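Local coordinates for long-chain-fatty-acid--CoA ligase FadD13 (Mycobacterium tuberculosis CDC1551, PDB 5ZRN), which belongs to the AMP-binding enzyme family of the ANL clan and holds 5'-O-{[(1R)-1-hydroxydodecyl]sulfamoyl}adenosine in its pocket, at residues F275-A280 and I295-G300; W188-D193 and T329-V334; R244-G249 and D271-I276. All coordinates share one frame; numbering follows the deposited sequence.

In the fold
Contacts 1 and 3 lie side by side in one mixed sheet and share strand 274-278, which pairs with strand 296-302 in contact 1 and with strand 247-249 in contact 3. Contact 1 is buried and ends at the ligand; contact 3, partly buried, extends back into the loops before its strands, to the charged Arg244 and Asp271. Contact 2 is a surface contact between a helix end and a beta turn, with a single cross-segment hydrogen bond where the sheet pairs have several. It still joins the others: Ile192 packs on Ile276, and Asp193 O accepts a hydrogen bond from Arg273 NH2. Contact 1 meets the adenine and the near part of the alkyl chain, contact 2 the end of that chain.

Contact 1 of 3, residues F275-A280 and I295-G300; sequences FITGGA and IEVVQG. With JSA (5'-O-{[(1R)-1-hydroxydodecyl]sulfamoyl}adenosine), chain C.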
loop_
_atom_site.group_PDB
_atom_site.type_symbol
_atom_site.label_atom_id
_atom_site.label_comp_id
_atom_site.label_asym_id
_atom_site.label_seq_id
_atom_site.Cartn_x
_atom_site.Cartn_y
_atom_site.Cartn_z
ATOM N N PHE A 275 -9.652 10.440 9.598
ATOM C CA PHE A 275 -8.360 10.264 8.940
ATOM C C PHE A 275 -7.705 9.028 9.539
ATOM O O PHE A 275 -7.934 8.707 10.710
ATOM C CB PHE A 275 -7.421 11.455 9.206
ATOM C CG PHE A 275 -7.698 12.670 8.367
ATOM C CD1 PHE A 275 -8.241 13.817 8.940
ATOM C CD2 PHE A 275 -7.388 12.680 7.008
ATOM C CE1 PHE A 275 -8.470 14.967 8.165
ATOM C CE2 PHE A 275 -7.612 13.816 6.229
ATOM C CZ PHE A 275 -8.156 14.963 6.810
ATOM N N ILE A 276 -6.898 8.338 8.736
ATOM C CA ILE A 276 -6.158 7.173 9.210
ATOM C C ILE A 276 -4.711 7.627 9.128
ATOM O O ILE A 276 -4.298 8.215 8.124
ATOM C CB ILE A 276 -6.327 5.941 8.292
ATOM C CG1 ILE A 276 -7.799 5.546 8.195
ATOM C CG2 ILE A 276 -5.518 4.772 8.842
ATOM C CD1 ILE A 276 -8.065 4.520 7.121
ATOM N N THR A 277 -3.945 7.369 10.181
ATOM C CA THR A 277 -2.550 7.774 10.198
ATOM C C THR A 277 -1.649 6.731 10.851
ATOM O O THR A 277 -2.126 5.773 11.469
ATOM C CB THR A 277 -2.374 9.130 10.930
ATOM O OG1 THR A 277 -1.033 9.597 10.743
ATOM C CG2 THR A 277 -2.648 8.987 12.421
ATOM N N GLY A 278 -0.344 6.922 10.702
ATOM C CA GLY A 278 0.616 5.999 11.275
ATOM C C GLY A 278 2.042 6.424 10.978
ATOM O O GLY A 278 2.279 7.352 10.194
ATOM N N GLY A 279 2.996 5.740 11.602
ATOM C CA GLY A 279 4.395 6.072 11.397
ATOM C C GLY A 279 4.919 6.986 12.486
ATOM O O GLY A 279 6.122 7.230 12.571
ATOM N N ALA A 280 4.014 7.498 13.315
ATOM C CA ALA A 280 4.375 8.390 14.415
ATOM C C ALA A 280 3.138 8.711 15.239
ATOM O O ALA A 280 2.045 8.866 14.697
ATOM C CB ALA A 280 4.984 9.674 13.877
ATOM N N ILE A 295 -13.892 15.873 13.554
ATOM C CA ILE A 295 -13.138 14.964 12.707
ATOM C C ILE A 295 -12.344 13.977 13.568
ATOM O O ILE A 295 -11.520 14.368 14.397
ATOM C CB ILE A 295 -12.198 15.749 11.774
ATOM C CG1 ILE A 295 -13.044 16.554 10.778
ATOM C CG2 ILE A 295 -11.246 14.793 11.050
ATOM C CD1 ILE A 295 -12.258 17.244 9.667
ATOM N N GLU A 296 -12.612 12.691 13.371
ATOM C CA GLU A 296 -11.932 11.649 14.129
ATOM C C GLU A 296 -10.627 11.190 13.481
ATOM O O GLU A 296 -10.414 11.375 12.278
ATOM C CB GLU A 296 -12.869 10.457 14.332
ATOM C CG GLU A 296 -14.075 10.784 15.205
ATOM C CD GLU A 296 -14.856 9.552 15.629
ATOM O OE1 GLU A 296 -15.758 9.695 16.485
ATOM O OE2 GLU A 296 -14.574 8.445 15.110
ATOM N N VAL A 297 -9.758 10.588 14.290
ATOM C CA VAL A 297 -8.468 10.113 13.811
ATOM C C VAL A 297 -8.089 8.740 14.355
ATOM O O VAL A 297 -8.030 8.548 15.567
ATOM C CB VAL A 297 -7.333 11.098 14.199
ATOM C CG1 VAL A 297 -6.014 10.637 13.601
ATOM C CG2 VAL A 297 -7.672 12.504 13.722
ATOM N N VAL A 298 -7.842 7.789 13.454
ATOM C CA VAL A 298 -7.407 6.448 13.846
ATOM C C VAL A 298 -5.914 6.350 13.488
ATOM O O VAL A 298 -5.496 6.774 12.403
ATOM C CB VAL A 298 -8.195 5.309 13.110
ATOM C CG1 VAL A 298 -9.668 5.371 13.474
ATOM C CG2 VAL A 298 -8.017 5.418 11.608
ATOM N N GLN A 299 -5.116 5.808 14.403
ATOM C CA GLN A 299 -3.676 5.683 14.190
ATOM C C GLN A 299 -3.232 4.215 14.194
ATOM O O GLN A 299 -3.664 3.427 15.040
ATOM C CB GLN A 299 -2.940 6.458 15.284
ATOM C CG GLN A 299 -3.515 7.850 15.526
ATOM C CD GLN A 299 -3.097 8.448 16.869
ATOM O OE1 GLN A 299 -3.945 8.830 17.680
ATOM N NE2 GLN A 299 -1.794 8.538 17.102
ATOM N N GLY A 300 -2.369 3.844 13.253
ATOM C CA GLY A 300 -1.922 2.466 13.203
ATOM C C GLY A 300 -0.421 2.282 13.252
ATOM O O GLY A 300 0.336 3.235 13.105
HETATM C C4 JSA C . 5.938 3.320 13.891
HETATM C C5 JSA C . 4.565 3.410 13.711
HETATM C C6 JSA C . 3.806 3.989 14.720
HETATM N N9 JSA C . 6.440 2.755 12.798
HETATM C C2 JSA C . 5.732 4.328 15.961
HETATM C C12 JSA C . -5.852 -2.079 9.952
HETATM C C11 JSA C . -5.306 -0.715 9.525
HETATM C C10 JSA C . -3.809 -0.613 9.822
HETATM C "C9'" JSA C . -3.244 0.744 9.399
HETATM C "C8'" JSA C . -1.732 0.784 9.626
HETATM C "C7'" JSA C . -1.108 2.091 9.135
HETATM C "C6'" JSA C . 0.416 2.017 9.247
HETATM C "C5'" JSA C . 1.094 3.296 8.753
HETATM C "C4'" JSA C . 2.616 3.149 8.823
HETATM C "C3'" JSA C . 3.092 2.036 7.887
HETATM C "C2'" JSA C . 4.556 1.671 8.139
HETATM C "C1'" JSA C . 4.977 0.542 7.197
HETATM O O1 JSA C . 5.088 1.061 5.869
HETATM N N8 JSA C . 6.263 -0.039 7.609
HETATM S S1 JSA C . 7.519 0.955 7.303
HETATM O O2P JSA C . 7.007 2.286 6.839
HETATM O O1P JSA C . 8.382 0.348 6.238
HETATM O "O5'" JSA C . 8.281 1.125 8.500
HETATM C C5A JSA C . 7.976 0.326 9.646
HETATM C C4A JSA C . 8.512 0.964 10.929
HETATM O "O4'" JSA C . 8.004 2.296 11.110
HETATM C C3A JSA C . 8.033 0.204 12.165
HETATM O "O3'" JSA C . 8.864 -0.944 12.358
HETATM C C2A JSA C . 8.379 1.257 13.215
HETATM O "O2'" JSA C . 9.797 1.321 13.386
HETATM C C1A JSA C . 7.877 2.528 12.525
HETATM C C8 JSA C . 5.431 2.491 11.970
HETATM N N7 JSA C . 4.285 2.889 12.520
HETATM N N3 JSA C . 6.487 3.785 15.022
HETATM N N1 JSA C . 4.423 4.435 15.823
HETATM N N6 JSA C . 2.487 4.112 14.594
#
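Phe275, Ile276 and Thr277 pair in parallel register with Val297, Val298 and Gln299, the two strand axes coming within 4.4 Å at an angle of 28°. The backbone bonds alternate from strand to strand: Phe275 N gives to Glu296 O, Val298 N to Phe275 O with an N-H...O angle of 168°, Thr277 N to Val298 O, and Gly300 N to Thr277 O. On one face of the sheet Ile276 and Val298 lie alongside each other, pointing the same way, with Ile276 CG1 3.4 Å from Val298 CG2. The other face carries Thr277 beside Gln299, where the methyl CG2 of Thr277 meets Gln299 CG at 3.4 Å. With OG1 anti to the backbone N (chi1 -171°), Thr277 turns this methyl to Gln299, while its hydroxyl is hydrogen-bonded to the backbone O of Ala250. Just ahead of strand 296-300, Ile295 CG2 meets the Phe275 ring obliquely, 3.8 Å from its CD1. At the other end of the strands Gly300 O accepts a hydrogen bond from JSA N6 at 2.8 Å, and Gly278 CA lies 3.7 Å from JSA C5'. The two strands and helix 284-292 form a beta-alpha-beta unit. The C-terminal ends of its strands bring backbone groups to the pocket: a main-chain carbonyl meets the adenine amino group, and Gly278 and Gly300, lacking side chains, let the alkyl chain pass close.

Contact 2 of 3, residues W188-D193 and T329-V334; sequences WASTID and TMFTDV. With JSA (5'-O-{[(1R)-1-hydroxydodecyl]sulfamoyl}adenosine), chain C.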
loop_
_atom_site.group_PDB
_atom_site.type_symbol
_atom_site.label_atom_id
_atom_site.label_comp_id
_atom_site.label_asym_id
_atom_site.label_seq_id
_atom_site.Cartn_x
_atom_site.Cartn_y
_atom_site.Cartn_z
ATOM N N TRP A 188 -7.966 -4.785 7.333
ATOM C CA TRP A 188 -8.312 -3.368 7.306
ATOM C C TRP A 188 -9.815 -3.150 7.135
ATOM O O TRP A 188 -10.431 -2.389 7.879
ATOM C CB TRP A 188 -7.585 -2.674 6.149
ATOM C CG TRP A 188 -6.138 -2.343 6.393
ATOM C CD1 TRP A 188 -5.181 -3.159 6.925
ATOM C CD2 TRP A 188 -5.480 -1.116 6.067
ATOM N NE1 TRP A 188 -3.969 -2.516 6.951
ATOM C CE2 TRP A 188 -4.122 -1.260 6.430
ATOM C CE3 TRP A 188 -5.905 0.094 5.498
ATOM C CZ2 TRP A 188 -3.182 -0.236 6.244
ATOM C CZ3 TRP A 188 -4.968 1.112 5.312
ATOM C CH2 TRP A 188 -3.622 0.937 5.685
ATOM N N ALA A 189 -10.395 -3.815 6.140
ATOM C CA ALA A 189 -11.821 -3.689 5.852
ATOM C C ALA A 189 -12.676 -4.200 7.008
ATOM O O ALA A 189 -13.828 -3.798 7.160
ATOM C CB ALA A 189 -12.170 -4.450 4.563
ATOM N N SER A 190 -12.119 -5.092 7.816
ATOM C CA SER A 190 -12.862 -5.625 8.945
ATOM C C SER A 190 -12.585 -4.841 10.220
ATOM O O SER A 190 -13.326 -4.955 11.191
ATOM C CB SER A 190 -12.512 -7.098 9.176
ATOM O OG SER A 190 -12.908 -7.903 8.080
ATOM N N THR A 191 -11.525 -4.043 10.228
ATOM C CA THR A 191 -11.207 -3.295 11.437
ATOM C C THR A 191 -11.660 -1.845 11.422
ATOM O O THR A 191 -12.369 -1.410 12.322
ATOM C CB THR A 191 -9.699 -3.338 11.759
ATOM O OG1 THR A 191 -9.279 -4.701 11.925
ATOM C CG2 THR A 191 -9.417 -2.581 13.048
ATOM N N ILE A 192 -11.258 -1.080 10.415
ATOM C CA ILE A 192 -11.675 0.309 10.385
ATOM C C ILE A 192 -13.100 0.436 9.852
ATOM O O ILE A 192 -13.597 -0.435 9.137
ATOM C CB ILE A 192 -10.703 1.178 9.553
ATOM C CG1 ILE A 192 -10.918 0.954 8.061
ATOM C CG2 ILE A 192 -9.267 0.829 9.924
ATOM C CD1 ILE A 192 -10.039 1.832 7.189
ATOM N N ASP A 193 -13.753 1.529 10.224
ATOM C CA ASP A 193 -15.125 1.798 9.821
ATOM C C ASP A 193 -15.235 2.216 8.354
ATOM O O ASP A 193 -15.379 3.403 8.046
ATOM C CB ASP A 193 -15.707 2.886 10.731
ATOM C CG ASP A 193 -17.196 3.097 10.525
ATOM O OD1 ASP A 193 -17.742 4.051 11.120
ATOM O OD2 ASP A 193 -17.823 2.318 9.778
ATOM N N THR A 329 -5.203 -5.713 15.377
ATOM C CA THR A 329 -6.384 -5.597 14.537
ATOM C C THR A 329 -6.932 -6.983 14.197
ATOM O O THR A 329 -6.369 -8.001 14.605
ATOM C CB THR A 329 -6.043 -4.828 13.252
ATOM O OG1 THR A 329 -4.937 -5.457 12.595
ATOM C CG2 THR A 329 -5.656 -3.390 13.589
ATOM N N MET A 330 -8.043 -7.028 13.475
ATOM C CA MET A 330 -8.624 -8.315 13.111
ATOM C C MET A 330 -7.622 -9.178 12.328
ATOM O O MET A 330 -6.810 -8.660 11.554
ATOM C CB MET A 330 -9.886 -8.112 12.262
ATOM C CG MET A 330 -11.067 -7.496 12.998
ATOM S SD MET A 330 -11.483 -8.380 14.536
ATOM C CE MET A 330 -12.065 -10.010 13.913
ATOM N N PHE A 331 -7.662 -10.489 12.559
ATOM C CA PHE A 331 -6.800 -11.419 11.829
ATOM C C PHE A 331 -5.316 -11.309 12.144
ATOM O O PHE A 331 -4.479 -11.819 11.403
ATOM C CB PHE A 331 -7.001 -11.212 10.329
ATOM C CG PHE A 331 -8.433 -11.243 9.907
ATOM C CD1 PHE A 331 -8.881 -10.428 8.876
ATOM C CD2 PHE A 331 -9.341 -12.081 10.548
ATOM C CE1 PHE A 331 -10.218 -10.442 8.488
ATOM C CE2 PHE A 331 -10.687 -12.105 10.167
ATOM C CZ PHE A 331 -11.125 -11.282 9.135
ATOM N N THR A 332 -4.975 -10.657 13.239
ATOM C CA THR A 332 -3.570 -10.523 13.561
ATOM C C THR A 332 -3.293 -10.471 15.061
ATOM O O THR A 332 -4.025 -9.849 15.834
ATOM C CB THR A 332 -2.963 -9.288 12.814
ATOM O OG1 THR A 332 -1.942 -8.679 13.609
ATOM C CG2 THR A 332 -4.032 -8.282 12.487
ATOM N N ASP A 333 -2.236 -11.171 15.459
ATOM C CA ASP A 333 -1.825 -11.242 16.849
ATOM C C ASP A 333 -0.493 -10.533 17.030
ATOM O O ASP A 333 0.405 -10.645 16.187
ATOM C CB ASP A 333 -1.695 -12.704 17.280
ATOM C CG ASP A 333 -3.033 -13.387 17.429
ATOM O OD1 ASP A 333 -3.066 -14.633 17.411
ATOM O OD2 ASP A 333 -4.056 -12.685 17.576
ATOM N N VAL A 334 -0.371 -9.809 18.135
ATOM C CA VAL A 334 0.846 -9.073 18.446
ATOM C C VAL A 334 1.262 -9.342 19.893
ATOM O O VAL A 334 0.420 -9.402 20.784
ATOM C CB VAL A 334 0.623 -7.552 18.249
ATOM C CG1 VAL A 334 1.889 -6.793 18.574
ATOM C CG2 VAL A 334 0.194 -7.274 16.825
HETATM C C4 JSA C . 5.938 3.320 13.891
HETATM C C5 JSA C . 4.565 3.410 13.711
HETATM C C6 JSA C . 3.806 3.989 14.720
HETATM N N9 JSA C . 6.440 2.755 12.798
HETATM C C2 JSA C . 5.732 4.328 15.961
HETATM C C12 JSA C . -5.852 -2.079 9.952
HETATM C C11 JSA C . -5.306 -0.715 9.525
HETATM C C10 JSA C . -3.809 -0.613 9.822
HETATM C "C9'" JSA C . -3.244 0.744 9.399
HETATM C "C8'" JSA C . -1.732 0.784 9.626
HETATM C "C7'" JSA C . -1.108 2.091 9.135
HETATM C "C6'" JSA C . 0.416 2.017 9.247
HETATM C "C5'" JSA C . 1.094 3.296 8.753
HETATM C "C4'" JSA C . 2.616 3.149 8.823
HETATM C "C3'" JSA C . 3.092 2.036 7.887
HETATM C "C2'" JSA C . 4.556 1.671 8.139
HETATM C "C1'" JSA C . 4.977 0.542 7.197
HETATM O O1 JSA C . 5.088 1.061 5.869
HETATM N N8 JSA C . 6.263 -0.039 7.609
HETATM S S1 JSA C . 7.519 0.955 7.303
HETATM O O2P JSA C . 7.007 2.286 6.839
HETATM O O1P JSA C . 8.382 0.348 6.238
HETATM O "O5'" JSA C . 8.281 1.125 8.500
HETATM C C5A JSA C . 7.976 0.326 9.646
HETATM C C4A JSA C . 8.512 0.964 10.929
HETATM O "O4'" JSA C . 8.004 2.296 11.110
HETATM C C3A JSA C . 8.033 0.204 12.165
HETATM O "O3'" JSA C . 8.864 -0.944 12.358
HETATM C C2A JSA C . 8.379 1.257 13.215
HETATM O "O2'" JSA C . 9.797 1.321 13.386
HETATM C C1A JSA C . 7.877 2.528 12.525
HETATM C C8 JSA C . 5.431 2.491 11.970
HETATM N N7 JSA C . 4.285 2.889 12.520
HETATM N N3 JSA C . 6.487 3.785 15.022
HETATM N N1 JSA C . 4.423 4.435 15.823
HETATM N N6 JSA C . 2.487 4.112 14.594
#
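The C-terminal end of helix 178-191 meets a type II beta turn, Thr329 to Thr332, through Thr191, whose OG1 accepts a hydrogen bond from Met330 N at 3.1 Å with an N-H...O angle of 160°. The same hydroxyl is bonded to Ser187 O, one turn back in the helix. With OG1 beside the backbone N (chi1 -59°), Thr191 reaches back to Ser187 O and still accepts from Met330 N, linking helix and turn. Thr191 CG2 packs on Thr329, 3.9 Å from Thr329 CG2, and the two threonine side chains cross at about a right angle. Farther out, Ser190 OG comes 3.7 Å from Phe331 CE1, though its polar partner is Ser186 O, and Ser190 O lies 3.9 Å from Met330 CG. Met330 CB sits over the centre of the Phe331 ring, and Met330 O accepts from Ser187 OG, a second polar tie between turn and helix. On the inner side both segments reach the ligand. The indole of Trp188 offers a face to the alkyl chain, with JSA C11 3.3 Å above its plane, and Thr329 CG2 is 3.9 Å from JSA C12. The arrangement is that of a helix C-terminus packed against a type II turn, with Trp188 and Thr329 lining the part of the pocket that holds the end of the ligand's alkyl chain in this model.

Contact 3 of 3, residues R244-G249 and D271-I276; sequences RVCIGG and DFRYFI
Ile247, Gly248 and Gly249 pair in parallel with Tyr274, Phe275 and Ile276, neighbouring strands of the mixed sheet joined through helices 252-258 and 262-265 in a beta-alpha-beta arrangement. Two backbone bonds join the strands: Gly248 N gives to Tyr274 O at 3.1 Å, and Gly248 O accepts from Ile276 N at 2.8 Å. A third precedes them, Arg273 N giving to Cys246 O at 2.9 Å, nearly straight at 170°. Farther back, Val245 O and Phe272 N come close, but at too poor an angle for a hydrogen bond. The other edge of strand 247-249 is bound as well, since Ile247 and Gly249 are hydrogen-bonded to backbone groups of strand 199-202. Arg244, which closes helix 236-242 as the C-prime residue of a Schellman motif, forms a salt bridge from NH1 to Asp271 OD1, although the position of that oxygen is less sure. The guanidinium of Arg273 has partners on another loop: NH2 is in a salt bridge with Asp198 and also bonds Asp193 O. That carbonyl is a weak partner of Tyr274 OH too, so it serves Arg273, just ahead of the strand, and Tyr274, its first residue. Apolar contacts complete the pairing. Val245 CG1 reaches the edge of the Phe272 ring, 3.6 Å from CD1, while Cys246 O lies over one face of it. On the other side of the sheet Tyr274 and Ile247 run side by side, and Ile247 CG2 makes an off-centre CH-pi contact, 4.2 Å from the centroid of the Tyr274 ring.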
loop_
_atom_site.group_PDB
_atom_site.type_symbol
_atom_site.label_atom_id
_atom_site.label_comp_id
_atom_site.label_asym_id
_atom_site.label_seq_id
_atom_site.Cartn_x
_atom_site.Cartn_y
_atom_site.Cartn_z
ATOM N N ARG A 244 -16.808 14.829 -1.913
ATOM C CA ARG A 244 -17.523 14.202 -0.813
ATOM C C ARG A 244 -16.774 13.015 -0.219
ATOM O O ARG A 244 -17.303 11.903 -0.155
ATOM C CB ARG A 244 -18.900 13.747 -1.293
ATOM C CG ARG A 244 -19.719 14.862 -1.896
ATOM C CD ARG A 244 -21.063 14.910 -1.227
ATOM N NE ARG A 244 -22.107 14.268 -2.008
ATOM C CZ ARG A 244 -23.213 13.752 -1.486
ATOM N NH1 ARG A 244 -23.412 13.787 -0.174
ATOM N NH2 ARG A 244 -24.137 13.228 -2.280
ATOM N N VAL A 245 -15.540 13.261 0.207
ATOM C CA VAL A 245 -14.706 12.234 0.810
ATOM C C VAL A 245 -15.263 11.868 2.175
ATOM O O VAL A 245 -15.751 12.725 2.907
ATOM C CB VAL A 245 -13.252 12.728 1.006
ATOM C CG1 VAL A 245 -12.488 11.772 1.903
ATOM C CG2 VAL A 245 -12.558 12.845 -0.334
ATOM N N CYS A 246 -15.187 10.585 2.507
ATOM C CA CYS A 246 -15.658 10.105 3.791
ATOM C C CYS A 246 -14.454 9.745 4.653
ATOM O O CYS A 246 -14.477 9.915 5.870
ATOM C CB CYS A 246 -16.510 8.851 3.615
ATOM S SG CYS A 246 -17.817 8.942 2.410
ATOM N N ILE A 247 -13.403 9.241 4.012
ATOM C CA ILE A 247 -12.214 8.807 4.736
ATOM C C ILE A 247 -10.935 9.297 4.081
ATOM O O ILE A 247 -10.835 9.344 2.859
ATOM C CB ILE A 247 -12.150 7.270 4.795
ATOM C CG1 ILE A 247 -13.494 6.712 5.260
ATOM C CG2 ILE A 247 -11.022 6.831 5.718
ATOM C CD1 ILE A 247 -13.617 5.219 5.076
ATOM N N GLY A 248 -9.948 9.640 4.898
ATOM C CA GLY A 248 -8.696 10.110 4.346
ATOM C C GLY A 248 -7.470 9.557 5.042
ATOM O O GLY A 248 -7.405 9.511 6.272
ATOM N N GLY A 249 -6.496 9.122 4.248
ATOM C CA GLY A 249 -5.260 8.604 4.803
ATOM C C GLY A 249 -4.241 9.730 4.835
ATOM O O GLY A 249 -4.220 10.586 3.944
ATOM N N ASP A 271 -19.840 14.821 4.846
ATOM C CA ASP A 271 -19.500 13.434 4.560
ATOM C C ASP A 271 -18.205 12.918 5.180
ATOM O O ASP A 271 -18.077 11.720 5.444
ATOM C CB ASP A 271 -19.455 13.236 3.043
ATOM C CG ASP A 271 -20.789 13.531 2.386
ATOM O OD1 ASP A 271 -20.812 13.911 1.201
ATOM O OD2 ASP A 271 -21.822 13.376 3.065
ATOM N N PHE A 272 -17.250 13.809 5.422
ATOM C CA PHE A 272 -15.973 13.395 5.979
ATOM C C PHE A 272 -16.091 12.973 7.438
ATOM O O PHE A 272 -16.554 13.745 8.279
ATOM C CB PHE A 272 -14.949 14.518 5.857
ATOM C CG PHE A 272 -13.552 14.064 6.086
ATOM C CD1 PHE A 272 -12.807 13.524 5.044
ATOM C CD2 PHE A 272 -12.990 14.129 7.353
ATOM C CE1 PHE A 272 -11.517 13.051 5.260
ATOM C CE2 PHE A 272 -11.697 13.660 7.585
ATOM C CZ PHE A 272 -10.958 13.119 6.538
ATOM N N ARG A 273 -15.644 11.755 7.729
ATOM C CA ARG A 273 -15.717 11.199 9.080
ATOM C C ARG A 273 -14.378 11.111 9.823
ATOM O O ARG A 273 -14.292 11.493 10.988
ATOM C CB ARG A 273 -16.354 9.805 9.033
ATOM C CG ARG A 273 -17.598 9.715 8.160
ATOM C CD ARG A 273 -18.401 8.456 8.467
ATOM N NE ARG A 273 -17.693 7.217 8.142
ATOM C CZ ARG A 273 -17.725 6.610 6.955
ATOM N NH1 ARG A 273 -18.430 7.112 5.950
ATOM N NH2 ARG A 273 -17.045 5.486 6.774
ATOM N N TYR A 274 -13.332 10.606 9.168
ATOM C CA TYR A 274 -12.041 10.486 9.852
ATOM C C TYR A 274 -10.816 10.288 8.971
ATOM O O TYR A 274 -10.919 10.001 7.774
ATOM C CB TYR A 274 -12.084 9.333 10.865
ATOM C CG TYR A 274 -12.252 7.966 10.237
ATOM C CD1 TYR A 274 -13.523 7.452 9.956
ATOM C CD2 TYR A 274 -11.139 7.194 9.900
ATOM C CE1 TYR A 274 -13.681 6.193 9.355
ATOM C CE2 TYR A 274 -11.281 5.940 9.299
ATOM C CZ TYR A 274 -12.555 5.446 9.028
ATOM O OH TYR A 274 -12.693 4.212 8.434
ATOM N N PHE A 275 -9.652 10.440 9.598
ATOM C CA PHE A 275 -8.360 10.264 8.940
ATOM C C PHE A 275 -7.705 9.028 9.539
ATOM O O PHE A 275 -7.934 8.707 10.710
ATOM C CB PHE A 275 -7.421 11.455 9.206
ATOM C CG PHE A 275 -7.698 12.670 8.367
ATOM C CD1 PHE A 275 -8.241 13.817 8.940
ATOM C CD2 PHE A 275 -7.388 12.680 7.008
ATOM C CE1 PHE A 275 -8.470 14.967 8.165
ATOM C CE2 PHE A 275 -7.612 13.816 6.229
ATOM C CZ PHE A 275 -8.156 14.963 6.810
ATOM N N ILE A 276 -6.898 8.338 8.736
ATOM C CA ILE A 276 -6.158 7.173 9.210
ATOM C C ILE A 276 -4.711 7.627 9.128
ATOM O O ILE A 276 -4.298 8.215 8.124
ATOM C CB ILE A 276 -6.327 5.941 8.292
ATOM C CG1 ILE A 276 -7.799 5.546 8.195
ATOM C CG2 ILE A 276 -5.518 4.772 8.842
ATOM C CD1 ILE A 276 -8.065 4.520 7.121
#